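Local coordinates for agglutinin alpha chain (Artocarpus integer, PDB 4R6R), which binds D-galactose and the T-antigen disaccharide Gal-beta1,3-GalNAc as a jacalin-family lectin, and recognises human IgA1, at residues S46-F51 / I120-D125. Sequence-based numbering, arbitrary orientation.
With 147 (4-nitrophenyl beta-D-galactopyranoside), chain I.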
# COMPACT_ATOMS: atom_id res chain seq x y z
N SER A 46 12.00 2.96 -30.77
CA SER A 46 12.01 4.19 -31.57
C SER A 46 11.55 3.90 -32.98
O SER A 46 11.81 2.81 -33.52
CB SER A 46 13.45 4.71 -31.62
OG SER A 46 13.59 5.86 -32.46
N PHE A 47 11.01 4.95 -33.59
CA PHE A 47 10.68 4.96 -35.05
C PHE A 47 11.93 5.03 -35.90
O PHE A 47 11.85 4.76 -37.12
CB PHE A 47 9.83 6.16 -35.40
CG PHE A 47 8.50 6.25 -34.69
CD1 PHE A 47 7.94 5.18 -33.99
CD2 PHE A 47 7.77 7.45 -34.76
CE1 PHE A 47 6.70 5.34 -33.35
CE2 PHE A 47 6.52 7.60 -34.15
CZ PHE A 47 5.98 6.53 -33.46
N ILE A 48 13.09 5.37 -35.34
CA ILE A 48 14.35 5.48 -36.07
C ILE A 48 15.45 4.56 -35.58
O ILE A 48 15.34 3.95 -34.46
CB ILE A 48 14.86 6.95 -36.17
CG1 ILE A 48 15.35 7.47 -34.79
CG2 ILE A 48 13.80 7.87 -36.75
CD1 ILE A 48 15.84 8.92 -34.87
N THR A 49 16.49 4.33 -36.37
CA THR A 49 17.56 3.45 -35.97
C THR A 49 18.77 4.30 -35.76
O THR A 49 18.70 5.52 -35.90
CB THR A 49 17.85 2.40 -37.06
OG1 THR A 49 18.15 3.14 -38.25
CG2 THR A 49 16.64 1.48 -37.30
N GLY A 50 19.88 3.68 -35.39
CA GLY A 50 21.13 4.40 -35.19
C GLY A 50 21.51 4.57 -33.71
O GLY A 50 22.49 5.31 -33.38
N PHE A 51 20.76 3.91 -32.82
CA PHE A 51 21.06 4.02 -31.39
C PHE A 51 22.07 2.98 -30.89
O PHE A 51 22.24 1.93 -31.53
CB PHE A 51 19.79 3.87 -30.58
CG PHE A 51 18.77 4.94 -30.84
CD1 PHE A 51 18.86 6.15 -30.20
CD2 PHE A 51 17.72 4.72 -31.72
CE1 PHE A 51 17.94 7.16 -30.39
CE2 PHE A 51 16.77 5.72 -31.91
CZ PHE A 51 16.89 6.95 -31.29
N ILE A 120 7.10 6.77 -26.95
CA ILE A 120 8.33 6.88 -27.74
C ILE A 120 7.89 7.13 -29.19
O ILE A 120 7.13 6.35 -29.76
CB ILE A 120 9.15 5.58 -27.64
CG1 ILE A 120 9.48 5.33 -26.18
CG2 ILE A 120 10.46 5.67 -28.42
CD1 ILE A 120 10.27 4.08 -25.94
N GLY A 121 8.50 8.17 -29.73
CA GLY A 121 8.34 8.51 -31.17
C GLY A 121 9.71 8.29 -31.82
O GLY A 121 10.28 7.18 -31.79
N TYR A 122 10.35 9.35 -32.37
CA TYR A 122 11.79 9.21 -32.73
C TYR A 122 12.58 8.93 -31.43
O TYR A 122 13.61 8.21 -31.44
CB TYR A 122 12.30 10.52 -33.40
CG TYR A 122 11.91 10.66 -34.89
CD1 TYR A 122 10.83 10.00 -35.42
CD2 TYR A 122 12.74 11.37 -35.75
CE1 TYR A 122 10.48 10.10 -36.76
CE2 TYR A 122 12.42 11.46 -37.11
CZ TYR A 122 11.30 10.83 -37.58
OH TYR A 122 10.96 10.90 -38.92
N TRP A 123 12.18 9.64 -30.37
CA TRP A 123 12.87 9.50 -29.05
C TRP A 123 11.81 9.23 -27.96
O TRP A 123 10.60 9.37 -28.17
CB TRP A 123 13.76 10.70 -28.67
CG TRP A 123 14.70 10.94 -29.81
CD1 TRP A 123 15.83 10.19 -30.13
CD2 TRP A 123 14.52 11.91 -30.89
NE1 TRP A 123 16.36 10.67 -31.33
CE2 TRP A 123 15.62 11.71 -31.80
CE3 TRP A 123 13.54 12.86 -31.20
CZ2 TRP A 123 15.76 12.46 -32.99
CZ3 TRP A 123 13.72 13.65 -32.38
CH2 TRP A 123 14.80 13.43 -33.24
N LEU A 124 12.31 8.85 -26.77
CA LEU A 124 11.46 8.74 -25.58
C LEU A 124 10.92 10.16 -25.29
O LEU A 124 11.64 11.06 -24.93
CB LEU A 124 12.32 8.22 -24.41
CG LEU A 124 11.55 8.06 -23.05
CD1 LEU A 124 10.37 7.12 -23.16
CD2 LEU A 124 12.58 7.59 -21.99
N ASP A 125 9.61 10.28 -25.41
CA ASP A 125 8.97 11.58 -25.23
C ASP A 125 8.77 11.92 -23.77
O ASP A 125 9.02 13.03 -23.36
CB ASP A 125 7.59 11.61 -25.92
CG ASP A 125 7.66 11.27 -27.42
OD1 ASP A 125 8.46 11.96 -28.09
OD2 ASP A 125 6.98 10.31 -27.88
C1 147 I . 7.63 12.12 -33.82
C2 147 I . 6.17 12.12 -33.28
O2 147 I . 5.18 12.45 -34.30
C3 147 I . 6.01 13.09 -32.10
O3 147 I . 4.70 12.88 -31.52
C4 147 I . 7.16 12.80 -31.03
O4 147 I . 6.87 11.50 -30.56
C5 147 I . 8.58 12.80 -31.77
C6 147 I . 9.81 12.87 -30.83
O6 147 I . 10.11 11.59 -30.23
O5 147 I . 8.65 11.75 -32.78
O1 147 I . 7.63 11.28 -35.00
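I48 and Y122 meet through a CH-pi contact: CG2 of I48 lies 3.6 Å from the Y122 ring centroid and only 4° off the ring normal. The I48 side chain can be followed from CB, where chi1 of 70° sets CG1 between the backbone N and the carbonyl carbon. That methylene passes the carbonyl O of Y122; from it CD1 extends to the indole of W123, touching NE1 and CZ2, while CG2 takes the tyrosine face.

Two hydrogen bonds join the segments, one between backbones and one from a serine hydroxyl to a backbone carbonyl. F47 N donates to G121 O at 3.0 Å with a nearly straight N-H...O angle of 170°, and S46 OG donates to Y122 O at 2.6 Å. The same hydroxyl accepts from I48 N, an ST turn, so its oxygen is held by two bonds, one donated and one accepted. The F47 ring receives G121 CA over its face, 3.8 Å from the centroid, whereas W123 CD1 lies in the plane of the F51 ring, at its edge, 3.6 Å from F51 CZ, and the two aromatics meet rim to rim.

Those bonds use the carbonyls of G121 and Y122, and the amides of Y122 and W123 serve the galactoside: Y122 N donates to the ring oxygen O5 of the sugar at 3.0 Å. W123 N donates to the galactoside O6 at 2.8 Å. D125 OD1 accepts from O6 of the galactoside at 2.7 Å, and S119 OG bonds to OD2 of that carboxylate. With G1 N also bonded to the sugar, this is the galactose site of the jacalin beta-prism fold.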